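Local coordinates for protein 3-hydroxyacyl-thioester dehydratase X (PDB 4OOB) that catalyses the reversible dehydration of (3R)-3-hydroxyacyl-CoA to (2E)-enoyl-CoA, with a preference for C8 to C12 chains, at residues L103-V108 with F125-R130; A68-N73 with V216-P221; L96-R101 with R130-G135; P62-G67 with G168-P173. All coordinates share one frame; numbering follows the deposited sequence.

In the fold
From the N terminus the chain first reaches 62-67 and 68-73, the opening segments of contacts 4 and 2. Strand 86-99 then brings 96-101, and 103-108 follows at once. The chain turns back, and 125-130 closes contact 1, a hairpin. Segment 130-135 next closes contact 3 around that hairpin. Segment 168-173 closes contact 4, and 216-221 closes contact 2 last. Contacts 1 and 3 lie within both larger loops, while contacts 2 and 4 cross. Contacts 1 and 2 join neighbouring strands of one antiparallel sheet and touch through strands 69-77 and 116-128. Contact 3 ties the end of strand 86-99 to a turn after strand 116-128, and contact 4 joins two loops.

Contact 1: L103-V108 with F125-R130; sequences LLVDLV and FLHQQR
Leu103 and Leu104 lie beside His127 and Leu126 on two antiparallel strands. Leu103 and His127 are a hydrogen-bonded pair, with His127 N 2.9 Å from Leu103 O. Leu104 and Leu126 form the next, non-hydrogen-bonded pair. Val105 and Phe125 are hydrogen-bonded again, Val105 N lying 3.0 Å from Phe125 O. The packing here is tight. Leu104 CD2 rests on Leu126 CD1 at 3.6 Å, and Thr71 touches both leucines. On the other face, Val105 CG1 meets the edge of the His127 imidazole, 3.8 Å from NE2. Leu107 CD2 reaches the rim of the Phe125 ring in its plane, 3.9 Å from Phe125 CD2. Helix 43-57 covers this end, with Val52 on Leu107 and Phe49 on Phe125. The solvent side is at Gln129, in the loop. Its CG sits between its own N and carbonyl carbon (chi1 60°), with the chain extended beyond. The amide lies against Leu103 CB and CD2, without strand pairing. Gln129 NE2 bonds to His127 O at 2.7 Å. Leu103 N bonds to that oxygen at 3.2 Å, from the opposite face of the carbonyl plane. The pairing is that of a beta hairpin within the antiparallel sheet of a hotdog fold.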
loop_
_atom_site.group_PDB
_atom_site.type_symbol
_atom_site.label_atom_id
_atom_site.label_comp_id
_atom_site.label_asym_id
_atom_site.label_seq_id
_atom_site.Cartn_x
_atom_site.Cartn_y
_atom_site.Cartn_z
ATOM N N LEU A 103 -6.945 -10.798 13.045
ATOM C CA LEU A 103 -8.193 -10.111 12.838
ATOM C C LEU A 103 -7.976 -9.087 11.708
ATOM O O LEU A 103 -7.105 -8.228 11.782
ATOM C CB LEU A 103 -8.631 -9.441 14.131
ATOM C CG LEU A 103 -9.842 -9.879 14.981
ATOM C CD1 LEU A 103 -10.331 -11.318 14.785
ATOM C CD2 LEU A 103 -9.644 -9.580 16.456
ATOM N N LEU A 104 -8.784 -9.225 10.662
ATOM C CA LEU A 104 -8.761 -8.339 9.540
ATOM C C LEU A 104 -9.790 -7.265 9.831
ATOM O O LEU A 104 -10.875 -7.559 10.351
ATOM C CB LEU A 104 -9.146 -9.054 8.216
ATOM C CG LEU A 104 -8.348 -10.291 7.819
ATOM C CD1 LEU A 104 -9.102 -11.139 6.789
ATOM C CD2 LEU A 104 -6.997 -9.880 7.220
ATOM N N VAL A 105 -9.453 -6.050 9.420
ATOM C CA VAL A 105 -10.398 -4.946 9.406
ATOM C C VAL A 105 -10.217 -4.147 8.128
ATOM O O VAL A 105 -9.097 -4.005 7.629
ATOM C CB VAL A 105 -10.185 -4.024 10.605
ATOM C CG1 VAL A 105 -8.762 -3.442 10.590
ATOM C CG2 VAL A 105 -11.221 -2.924 10.585
ATOM N N ASP A 106 -11.301 -3.594 7.619
ATOM C CA ASP A 106 -11.242 -2.746 6.465
ATOM C C ASP A 106 -11.250 -1.283 6.861
ATOM O O ASP A 106 -12.068 -0.843 7.670
ATOM C CB ASP A 106 -12.434 -2.997 5.558
ATOM C CG ASP A 106 -12.393 -4.337 4.822
ATOM O OD1 ASP A 106 -11.351 -5.052 4.723
ATOM O OD2 ASP A 106 -13.481 -4.669 4.332
ATOM N N LEU A 107 -10.347 -0.513 6.246
ATOM C CA LEU A 107 -10.245 0.953 6.470
ATOM C C LEU A 107 -10.582 1.642 5.174
ATOM O O LEU A 107 -9.885 1.467 4.201
ATOM C CB LEU A 107 -8.835 1.312 6.886
ATOM C CG LEU A 107 -8.433 1.204 8.363
ATOM C CD1 LEU A 107 -9.464 0.551 9.221
ATOM C CD2 LEU A 107 -7.090 0.529 8.551
ATOM N N VAL A 108 -11.707 2.358 5.155
ATOM C CA VAL A 108 -12.331 2.778 3.903
ATOM C C VAL A 108 -12.169 4.291 3.900
ATOM O O VAL A 108 -12.609 4.973 4.838
ATOM C CB VAL A 108 -13.803 2.307 3.877
ATOM C CG1 VAL A 108 -14.544 2.760 2.643
ATOM C CG2 VAL A 108 -13.877 0.776 3.994
ATOM N N PHE A 125 -6.014 -4.389 6.698
ATOM C CA PHE A 125 -4.925 -4.794 7.562
ATOM C C PHE A 125 -5.310 -6.029 8.394
ATOM O O PHE A 125 -6.469 -6.184 8.817
ATOM C CB PHE A 125 -4.510 -3.631 8.481
ATOM C CG PHE A 125 -3.526 -2.700 7.858
ATOM C CD1 PHE A 125 -2.229 -3.110 7.623
ATOM C CD2 PHE A 125 -3.872 -1.410 7.538
ATOM C CE1 PHE A 125 -1.298 -2.244 7.060
ATOM C CE2 PHE A 125 -2.956 -0.556 6.949
ATOM C CZ PHE A 125 -1.680 -0.977 6.689
ATOM N N LEU A 126 -4.332 -6.921 8.535
ATOM C CA LEU A 126 -4.358 -8.081 9.445
ATOM C C LEU A 126 -3.581 -7.684 10.702
ATOM O O LEU A 126 -2.362 -7.358 10.647
ATOM C CB LEU A 126 -3.697 -9.330 8.815
ATOM C CG LEU A 126 -3.633 -10.606 9.697
ATOM C CD1 LEU A 126 -4.997 -11.249 9.876
ATOM C CD2 LEU A 126 -2.673 -11.625 9.147
ATOM N N HIS A 127 -4.309 -7.622 11.808
ATOM C CA HIS A 127 -3.703 -7.419 13.105
ATOM C C HIS A 127 -3.448 -8.751 13.771
ATOM O O HIS A 127 -4.364 -9.426 14.224
ATOM C CB HIS A 127 -4.601 -6.545 13.940
ATOM C CG HIS A 127 -4.771 -5.175 13.360
ATOM N ND1 HIS A 127 -3.745 -4.253 13.323
ATOM C CD2 HIS A 127 -5.839 -4.570 12.796
ATOM C CE1 HIS A 127 -4.175 -3.139 12.766
ATOM N NE2 HIS A 127 -5.438 -3.308 12.430
ATOM N N GLN A 128 -2.192 -9.127 13.840
ATOM C CA GLN A 128 -1.858 -10.457 14.306
ATOM C C GLN A 128 -2.311 -10.718 15.740
ATOM O O GLN A 128 -2.248 -9.830 16.644
ATOM C CB GLN A 128 -0.358 -10.718 14.214
ATOM C CG GLN A 128 0.343 -10.270 12.953
ATOM C CD GLN A 128 1.697 -10.948 12.770
ATOM O OE1 GLN A 128 2.724 -10.296 12.487
ATOM N NE2 GLN A 128 1.720 -12.238 12.982
ATOM N N GLN A 129 -2.697 -11.979 15.951
ATOM C CA GLN A 129 -3.196 -12.524 17.237
ATOM C C GLN A 129 -3.782 -13.901 16.964
ATOM O O GLN A 129 -4.164 -14.201 15.818
ATOM C CB GLN A 129 -4.302 -11.632 17.854
ATOM C CG GLN A 129 -5.515 -11.467 16.963
ATOM C CD GLN A 129 -6.253 -10.171 17.197
ATOM O OE1 GLN A 129 -7.116 -10.101 18.015
ATOM N NE2 GLN A 129 -5.934 -9.153 16.422
ATOM N N ARG A 130 -3.915 -14.714 18.001
ATOM C CA ARG A 130 -4.643 -16.002 17.885
ATOM C C ARG A 130 -6.124 -15.750 17.725
ATOM O O ARG A 130 -6.673 -14.910 18.407
ATOM C CB ARG A 130 -4.471 -16.902 19.132
ATOM C CG ARG A 130 -4.435 -18.368 18.775
ATOM C CD ARG A 130 -4.429 -19.331 19.961
ATOM N NE ARG A 130 -5.801 -19.378 20.347
ATOM C CZ ARG A 130 -6.684 -20.294 20.026
ATOM N NH1 ARG A 130 -6.372 -21.427 19.437
ATOM N NH2 ARG A 130 -7.907 -20.043 20.353
#

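Contact 2: A68-N73 with V216-P221; sequences AIHTEN and VRFAKP
The His70 and Phe218 rings meet edge to face. Phe218 CE2 stands over the centre of the imidazole, 3.7 Å above its plane, and the two planes are 50° apart. His70 CG is anti to its backbone N (chi1 -164°), which puts CG under Phe218 CE2. The Phe125 ring of strand 116-128 meets the imidazole too. One face of the Phe218 ring takes Val216 CG1, offset toward the rim, and Thr71 C lies in plane at its edge. The guanidinium of Arg217 has Thr71 O 3.6 Å above one face, toward the rim. Glu72 OE1 lies near its edge and forms a salt bridge with Arg217 NE at 3.1 Å, using the anti lone pair. The carboxylate and guanidinium planes are 79° apart, and the bridge is a single N-O contact tilted from the guanidinium plane. Glu72 OE2 bonds to His74. Asn73 and Val216 are a hydrogen-bonded pair, with Val216 N 2.9 Å from Asn73 O and Asn73 N 3.0 Å from Val216 O. Glu72 and Arg217 are a non-hydrogen-bonded pair. Phe218 N bonds separately to Thr71 O at 2.8 Å. A classic beta bulge sets Thr71 and Glu72 together opposite Thr124, whose O takes a bond from Thr71 OG1. Strand 69-77 lies between strands 116-128 and 212-218. Strand 251-259 flanks the latter, and helix 193-199 packs Met194 on His70 and Thr196 on Phe218.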
loop_
_atom_site.group_PDB
_atom_site.type_symbol
_atom_site.label_atom_id
_atom_site.label_comp_id
_atom_site.label_asym_id
_atom_site.label_seq_id
_atom_site.Cartn_x
_atom_site.Cartn_y
_atom_site.Cartn_z
ATOM N N ALA A 68 1.259 -5.460 12.399
ATOM C CA ALA A 68 0.169 -5.460 11.397
ATOM C C ALA A 68 0.701 -5.807 10.037
ATOM O O ALA A 68 1.812 -5.437 9.679
ATOM C CB ALA A 68 -0.472 -4.111 11.273
ATOM N N ILE A 69 -0.118 -6.470 9.260
ATOM C CA ILE A 69 0.305 -6.900 7.942
ATOM C C ILE A 69 -0.753 -6.392 6.986
ATOM O O ILE A 69 -1.926 -6.637 7.200
ATOM C CB ILE A 69 0.388 -8.433 7.884
ATOM C CG1 ILE A 69 1.396 -8.945 8.929
ATOM C CG2 ILE A 69 0.718 -8.911 6.452
ATOM C CD1 ILE A 69 1.449 -10.489 9.026
ATOM N N HIS A 70 -0.314 -5.669 5.959
ATOM C CA HIS A 70 -1.200 -5.197 4.925
ATOM C C HIS A 70 -1.509 -6.398 3.965
ATOM O O HIS A 70 -0.628 -6.948 3.299
ATOM C CB HIS A 70 -0.538 -4.005 4.211
ATOM C CG HIS A 70 -1.471 -3.206 3.390
ATOM N ND1 HIS A 70 -1.116 -2.021 2.783
ATOM C CD2 HIS A 70 -2.761 -3.414 3.070
ATOM C CE1 HIS A 70 -2.144 -1.542 2.117
ATOM N NE2 HIS A 70 -3.146 -2.384 2.255
ATOM N N THR A 71 -2.777 -6.771 3.860
ATOM C CA THR A 71 -3.123 -7.922 3.048
ATOM C C THR A 71 -3.701 -7.535 1.687
ATOM O O THR A 71 -3.429 -8.233 0.738
ATOM C CB THR A 71 -4.116 -8.830 3.775
ATOM O OG1 THR A 71 -5.176 -8.028 4.245
ATOM C CG2 THR A 71 -3.448 -9.540 5.036
ATOM N N GLU A 72 -4.439 -6.419 1.599
ATOM C CA GLU A 72 -5.165 -6.023 0.405
ATOM C C GLU A 72 -5.396 -4.538 0.335
ATOM O O GLU A 72 -5.558 -3.847 1.361
ATOM C CB GLU A 72 -6.523 -6.714 0.330
ATOM C CG GLU A 72 -6.544 -7.820 -0.702
ATOM C CD GLU A 72 -7.840 -8.581 -0.789
ATOM O OE1 GLU A 72 -7.752 -9.825 -0.689
ATOM O OE2 GLU A 72 -8.913 -7.963 -0.988
ATOM N N ASN A 73 -5.441 -4.046 -0.897
ATOM C CA ASN A 73 -5.683 -2.647 -1.138
ATOM C C ASN A 73 -6.389 -2.436 -2.444
ATOM O O ASN A 73 -5.905 -2.921 -3.479
ATOM C CB ASN A 73 -4.376 -1.867 -1.168
ATOM C CG ASN A 73 -4.565 -0.447 -0.678
ATOM O OD1 ASN A 73 -4.558 0.529 -1.457
ATOM N ND2 ASN A 73 -4.770 -0.320 0.599
ATOM N N VAL A 216 -4.716 -4.766 -5.312
ATOM C CA VAL A 216 -3.521 -5.433 -4.929
ATOM C C VAL A 216 -3.856 -6.443 -3.851
ATOM O O VAL A 216 -4.533 -6.159 -2.865
ATOM C CB VAL A 216 -2.476 -4.433 -4.368
ATOM C CG1 VAL A 216 -1.239 -5.171 -3.882
ATOM C CG2 VAL A 216 -2.070 -3.435 -5.439
ATOM N N ARG A 217 -3.314 -7.617 -4.040
ATOM C CA ARG A 217 -3.347 -8.680 -3.048
ATOM C C ARG A 217 -1.902 -8.927 -2.573
ATOM O O ARG A 217 -1.037 -9.241 -3.402
ATOM C CB ARG A 217 -3.918 -9.927 -3.744
ATOM C CG ARG A 217 -4.866 -10.777 -2.933
ATOM C CD ARG A 217 -4.182 -11.399 -1.704
ATOM N NE ARG A 217 -5.122 -11.453 -0.571
ATOM C CZ ARG A 217 -4.799 -11.674 0.702
ATOM N NH1 ARG A 217 -3.540 -11.884 1.065
ATOM N NH2 ARG A 217 -5.762 -11.672 1.612
ATOM N N PHE A 218 -1.625 -8.821 -1.273
ATOM C CA PHE A 218 -0.253 -9.104 -0.746
ATOM C C PHE A 218 -0.083 -10.531 -0.180
ATOM O O PHE A 218 -0.950 -11.035 0.494
ATOM C CB PHE A 218 0.143 -8.114 0.342
ATOM C CG PHE A 218 0.202 -6.685 -0.117
ATOM C CD1 PHE A 218 1.269 -6.235 -0.868
ATOM C CD2 PHE A 218 -0.778 -5.807 0.231
ATOM C CE1 PHE A 218 1.370 -4.937 -1.264
ATOM C CE2 PHE A 218 -0.724 -4.483 -0.161
ATOM C CZ PHE A 218 0.368 -4.034 -0.894
ATOM N N ALA A 219 1.037 -11.177 -0.455
ATOM C CA ALA A 219 1.233 -12.566 -0.028
ATOM C C ALA A 219 2.540 -12.675 0.739
ATOM O O ALA A 219 2.579 -12.274 1.873
ATOM C CB ALA A 219 1.151 -13.519 -1.212
ATOM N N LYS A 220 3.608 -13.156 0.137
ATOM C CA LYS A 220 4.880 -13.367 0.895
ATOM C C LYS A 220 5.494 -12.017 1.214
ATOM O O LYS A 220 5.593 -11.182 0.308
ATOM C CB LYS A 220 5.928 -14.149 0.088
ATOM C CG LYS A 220 5.470 -15.549 -0.349
ATOM C CD LYS A 220 5.623 -16.608 0.738
ATOM C CE LYS A 220 6.822 -17.522 0.471
ATOM N NZ LYS A 220 7.105 -18.417 1.642
ATOM N N PRO A 221 5.884 -11.806 2.477
ATOM C CA PRO A 221 6.514 -10.583 2.918
ATOM C C PRO A 221 7.809 -10.338 2.169
ATOM O O PRO A 221 8.435 -11.264 1.708
ATOM C CB PRO A 221 6.746 -10.824 4.416
ATOM C CG PRO A 221 6.814 -12.320 4.560
ATOM C CD PRO A 221 5.759 -12.780 3.588
#

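Contact 3: L96-R101 with R130-G135; sequences LREHRR and RTSLSG
Glu98, His99 and Arg100 meet Thr131, Ser132 and Ser134 in a mainly polar surface contact. It joins the end of strand 86-99 to the loop after strand 116-128. The loop contains a type I beta turn from Thr131 to Ser134, in which Ser134 N bonds to Thr131 O. Glu98 holds Ser132 of this turn with both carboxylate oxygens. Ser132 OG donates to Glu98 OE1 at 2.6 Å, on the syn side and close to the carboxylate plane. Ser132 N reaches Glu98 OE2 at 3.1 Å from above that plane, 51° out of it. Thr131 OG1 lies between its own backbone N and carbonyl carbon (chi1 74°). From there it donates to His99 O at 2.6 Å. It also accepts from Leu133 N at 2.9 Å, which makes an ST turn. Ser134 OG accepts from Thr131 N at 2.8 Å in a nearly straight bond. The same Ser134 OG lies 2.7 Å from Arg100 O, though where its proton points is not settled. Leu133 adds van der Waals contact, its CD2 3.6 Å from Glu98 O and near Glu98 CB. The aliphatic start of Arg100 runs beside Leu133 O, while its NE bonds to Glu136 O. The Glu98 carboxylate is met by a hydroxyl and an amide, not by a cation, in this contact. Those two donors would be expected to stabilise its negative charge.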
loop_
_atom_site.group_PDB
_atom_site.type_symbol
_atom_site.label_atom_id
_atom_site.label_comp_id
_atom_site.label_asym_id
_atom_site.label_seq_id
_atom_site.Cartn_x
_atom_site.Cartn_y
_atom_site.Cartn_z
ATOM N N LEU A 96 -14.747 -6.209 10.673
ATOM C CA LEU A 96 -13.885 -7.058 11.500
ATOM C C LEU A 96 -14.190 -8.471 11.219
ATOM O O LEU A 96 -15.323 -8.873 11.348
ATOM C CB LEU A 96 -14.106 -6.892 12.992
ATOM C CG LEU A 96 -13.083 -6.106 13.786
ATOM C CD1 LEU A 96 -11.626 -6.336 13.351
ATOM C CD2 LEU A 96 -13.503 -4.645 13.622
ATOM N N ARG A 97 -13.180 -9.246 10.878
ATOM C CA ARG A 97 -13.389 -10.680 10.859
ATOM C C ARG A 97 -12.096 -11.437 11.120
ATOM O O ARG A 97 -10.962 -10.891 11.005
ATOM C CB ARG A 97 -14.080 -11.140 9.563
ATOM C CG ARG A 97 -13.260 -11.114 8.275
ATOM C CD ARG A 97 -13.298 -9.733 7.687
ATOM N NE ARG A 97 -12.669 -9.590 6.383
ATOM C CZ ARG A 97 -12.164 -8.446 5.920
ATOM N NH1 ARG A 97 -12.150 -7.285 6.615
ATOM N NH2 ARG A 97 -11.621 -8.469 4.755
ATOM N N GLU A 98 -12.310 -12.700 11.467
ATOM C CA GLU A 98 -11.292 -13.581 11.941
ATOM C C GLU A 98 -10.551 -14.162 10.785
ATOM O O GLU A 98 -11.092 -14.349 9.737
ATOM C CB GLU A 98 -11.904 -14.703 12.788
ATOM C CG GLU A 98 -12.017 -14.414 14.285
ATOM C CD GLU A 98 -12.330 -15.680 15.075
ATOM O OE1 GLU A 98 -12.945 -16.577 14.533
ATOM O OE2 GLU A 98 -11.961 -15.783 16.257
ATOM N N HIS A 99 -9.285 -14.417 10.986
ATOM C CA HIS A 99 -8.424 -15.032 10.013
ATOM C C HIS A 99 -7.553 -15.975 10.874
ATOM O O HIS A 99 -7.553 -15.892 12.083
ATOM C CB HIS A 99 -7.647 -13.946 9.289
ATOM C CG HIS A 99 -6.597 -14.448 8.358
ATOM N ND1 HIS A 99 -6.715 -14.355 6.985
ATOM C CD2 HIS A 99 -5.394 -15.014 8.589
ATOM C CE1 HIS A 99 -5.638 -14.852 6.405
ATOM N NE2 HIS A 99 -4.823 -15.268 7.360
ATOM N N ARG A 100 -6.891 -16.911 10.247
ATOM C CA ARG A 100 -6.050 -17.864 10.919
ATOM C C ARG A 100 -4.904 -17.207 11.773
ATOM O O ARG A 100 -4.443 -17.777 12.794
ATOM C CB ARG A 100 -5.459 -18.760 9.837
ATOM C CG ARG A 100 -4.582 -19.897 10.341
ATOM C CD ARG A 100 -4.060 -20.689 9.151
ATOM N NE ARG A 100 -3.021 -21.624 9.547
ATOM C CZ ARG A 100 -1.718 -21.386 9.522
ATOM N NH1 ARG A 100 -1.206 -20.224 9.092
ATOM N NH2 ARG A 100 -0.916 -22.342 9.946
ATOM N N ARG A 101 -4.464 -16.027 11.338
ATOM C CA ARG A 101 -3.296 -15.383 11.848
ATOM C C ARG A 101 -3.648 -14.072 12.488
ATOM O O ARG A 101 -2.770 -13.360 12.965
ATOM C CB ARG A 101 -2.257 -15.236 10.725
ATOM C CG ARG A 101 -1.501 -16.542 10.541
ATOM C CD ARG A 101 -0.701 -16.667 9.276
ATOM N NE ARG A 101 0.078 -15.499 8.985
ATOM C CZ ARG A 101 0.024 -14.790 7.852
ATOM N NH1 ARG A 101 -0.765 -15.151 6.843
ATOM N NH2 ARG A 101 0.816 -13.724 7.718
ATOM N N ARG A 130 -3.915 -14.714 18.001
ATOM C CA ARG A 130 -4.643 -16.002 17.885
ATOM C C ARG A 130 -6.124 -15.750 17.725
ATOM O O ARG A 130 -6.673 -14.910 18.407
ATOM C CB ARG A 130 -4.471 -16.902 19.132
ATOM C CG ARG A 130 -4.435 -18.368 18.775
ATOM C CD ARG A 130 -4.429 -19.331 19.961
ATOM N NE ARG A 130 -5.801 -19.378 20.347
ATOM C CZ ARG A 130 -6.684 -20.294 20.026
ATOM N NH1 ARG A 130 -6.372 -21.427 19.437
ATOM N NH2 ARG A 130 -7.907 -20.043 20.353
ATOM N N THR A 131 -6.777 -16.516 16.868
ATOM C CA THR A 131 -8.240 -16.523 16.764
ATOM C C THR A 131 -8.751 -17.971 16.822
ATOM O O THR A 131 -7.965 -18.907 16.716
ATOM C CB THR A 131 -8.680 -15.939 15.412
ATOM O OG1 THR A 131 -8.430 -16.890 14.358
ATOM C CG2 THR A 131 -7.935 -14.622 15.110
ATOM N N SER A 132 -10.067 -18.144 16.886
ATOM C CA SER A 132 -10.682 -19.472 16.755
ATOM C C SER A 132 -10.435 -20.157 15.405
ATOM O O SER A 132 -10.933 -21.239 15.209
ATOM C CB SER A 132 -12.195 -19.356 16.903
ATOM O OG SER A 132 -12.764 -18.870 15.678
ATOM N N LEU A 133 -9.741 -19.521 14.458
ATOM C CA LEU A 133 -9.426 -20.139 13.171
ATOM C C LEU A 133 -7.953 -20.553 13.144
ATOM O O LEU A 133 -7.480 -21.070 12.141
ATOM C CB LEU A 133 -9.720 -19.141 12.011
ATOM C CG LEU A 133 -10.958 -19.208 11.124
ATOM C CD1 LEU A 133 -12.210 -19.625 11.893
ATOM C CD2 LEU A 133 -11.206 -17.889 10.379
ATOM N N SER A 134 -7.233 -20.332 14.242
ATOM C CA SER A 134 -5.795 -20.522 14.248
ATOM C C SER A 134 -5.387 -22.005 14.254
ATOM O O SER A 134 -4.305 -22.364 13.757
ATOM C CB SER A 134 -5.149 -19.759 15.411
ATOM O OG SER A 134 -5.315 -18.338 15.268
ATOM N N GLY A 135 -6.234 -22.857 14.824
ATOM C CA GLY A 135 -6.117 -24.313 14.628
ATOM C C GLY A 135 -6.792 -24.527 13.287
ATOM O O GLY A 135 -8.021 -24.359 13.174
#

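Contact 4: P62-G67 with G168-P173; sequences PFAAMG and GGDHNP
Asn172 and Asp170 carry this contact with residues 63-67. They belong to the sequence Gly-Asp-His-Asn-Pro, consistent with the hydratase 2 motif of MaoC-like hotdog enzymes. In relatives that motif carries the active-site aspartate and histidine; here Asp170 touches His175. The Asn172 side chain meets residues 64-67 atom by atom. Its CB lies 3.3 Å from Ala64 O. Its CG is anti to the backbone N (chi1 170°) and lies equally near Ala64 O and Ala65 O. At the tip the two amide atoms have different neighbours. Asn172 ND2 comes to 3.2 Å from Ala65 O, but the angle is too poor for a hydrogen bond. Asn172 OD1 lies by Met66 CA and accepts a weak bond from Gly67 N at 3.4 Å. A second weak bond reaches it from Ile174 N. Past it, Met66 CG packs on Pro173 CG at 3.8 Å, the two side chains crossing at about a right angle. At the other end Pro62 O accepts from His171 N at 2.9 Å and, weakly, from His171 ND1. Phe63 CD1 lies 3.4 Å from His171 CB, approached obliquely. Phe49 of helix 43-57 touches both Ala64 and Asp170. Asp170 OD1 accepts from Asn172 N, two residues on, in an Asx turn. Ala64 N, 2.9 Å from Asp170 OD1, reaches the same oxygen from the opposite face of the carboxylate plane.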
loop_
_atom_site.group_PDB
_atom_site.type_symbol
_atom_site.label_atom_id
_atom_site.label_comp_id
_atom_site.label_asym_id
_atom_site.label_seq_id
_atom_site.Cartn_x
_atom_site.Cartn_y
_atom_site.Cartn_z
ATOM N N PRO A 62 1.341 8.180 13.119
ATOM C CA PRO A 62 1.823 7.806 11.782
ATOM C C PRO A 62 2.623 6.428 11.765
ATOM O O PRO A 62 3.853 6.372 11.542
ATOM C CB PRO A 62 2.738 8.988 11.451
ATOM C CG PRO A 62 3.427 9.214 12.769
ATOM C CD PRO A 62 2.352 8.979 13.829
ATOM N N PHE A 63 1.887 5.353 12.058
ATOM C CA PHE A 63 2.417 3.989 12.117
ATOM C C PHE A 63 1.211 3.090 11.941
ATOM O O PHE A 63 0.140 3.335 12.530
ATOM C CB PHE A 63 3.050 3.559 13.476
ATOM C CG PHE A 63 3.905 4.595 14.178
ATOM C CD1 PHE A 63 5.287 4.510 14.158
ATOM C CD2 PHE A 63 3.317 5.581 14.968
ATOM C CE1 PHE A 63 6.062 5.417 14.832
ATOM C CE2 PHE A 63 4.092 6.511 15.652
ATOM C CZ PHE A 63 5.468 6.433 15.575
ATOM N N ALA A 64 1.406 2.019 11.176
ATOM C CA ALA A 64 0.494 0.895 11.218
ATOM C C ALA A 64 0.841 0.250 12.539
ATOM O O ALA A 64 1.954 0.408 13.036
ATOM C CB ALA A 64 0.726 -0.049 10.045
ATOM N N ALA A 65 -0.125 -0.431 13.140
ATOM C CA ALA A 65 0.131 -1.105 14.431
ATOM C C ALA A 65 1.304 -2.015 14.190
ATOM O O ALA A 65 1.489 -2.596 13.061
ATOM C CB ALA A 65 -1.084 -1.906 14.932
ATOM N N MET A 66 2.104 -2.147 15.236
ATOM C CA MET A 66 3.367 -2.817 15.114
ATOM C C MET A 66 3.059 -4.240 14.724
ATOM O O MET A 66 2.165 -4.883 15.251
ATOM C CB MET A 66 4.146 -2.721 16.424
ATOM C CG MET A 66 5.651 -2.864 16.241
ATOM S SD MET A 66 6.511 -2.727 17.818
ATOM C CE MET A 66 5.968 -1.200 18.542
ATOM N N GLY A 67 3.741 -4.737 13.734
ATOM C CA GLY A 67 3.486 -6.093 13.345
ATOM C C GLY A 67 2.311 -6.356 12.397
ATOM O O GLY A 67 2.387 -7.407 11.694
ATOM N N GLY A 168 6.058 8.160 3.494
ATOM C CA GLY A 168 4.763 7.529 3.234
ATOM C C GLY A 168 3.741 7.309 4.391
ATOM O O GLY A 168 2.773 6.420 4.338
ATOM N N GLY A 169 3.923 8.104 5.434
ATOM C CA GLY A 169 2.956 8.109 6.553
ATOM C C GLY A 169 2.836 6.877 7.465
ATOM O O GLY A 169 1.806 6.749 8.182
ATOM N N ASP A 170 3.840 5.976 7.437
ATOM C CA ASP A 170 3.786 4.717 8.217
ATOM C C ASP A 170 5.198 4.377 8.671
ATOM O O ASP A 170 5.991 3.923 7.863
ATOM C CB ASP A 170 3.187 3.585 7.376
ATOM C CG ASP A 170 3.174 2.220 8.102
ATOM O OD1 ASP A 170 3.627 2.184 9.275
ATOM O OD2 ASP A 170 2.730 1.186 7.506
ATOM N N HIS A 171 5.500 4.644 9.952
ATOM C CA HIS A 171 6.780 4.291 10.590
ATOM C C HIS A 171 6.744 2.958 11.413
ATOM O O HIS A 171 7.587 2.766 12.254
ATOM C CB HIS A 171 7.261 5.420 11.544
ATOM C CG HIS A 171 7.691 6.685 10.857
ATOM N ND1 HIS A 171 6.810 7.700 10.515
ATOM C CD2 HIS A 171 8.915 7.116 10.481
ATOM C CE1 HIS A 171 7.470 8.677 9.932
ATOM N NE2 HIS A 171 8.750 8.353 9.922
ATOM N N ASN A 172 5.784 2.076 11.175
ATOM C CA ASN A 172 5.724 0.764 11.850
ATOM C C ASN A 172 7.117 0.157 11.774
ATOM O O ASN A 172 7.637 -0.119 10.669
ATOM C CB ASN A 172 4.635 -0.091 11.184
ATOM C CG ASN A 172 4.621 -1.539 11.618
ATOM O OD1 ASN A 172 5.264 -1.917 12.530
ATOM N ND2 ASN A 172 3.859 -2.356 10.907
ATOM N N PRO A 173 7.772 0.019 12.954
ATOM C CA PRO A 173 9.193 -0.371 13.040
ATOM C C PRO A 173 9.558 -1.791 12.614
ATOM O O PRO A 173 10.764 -2.164 12.712
ATOM C CB PRO A 173 9.521 -0.175 14.515
ATOM C CG PRO A 173 8.237 -0.284 15.239
ATOM C CD PRO A 173 7.141 0.084 14.287
#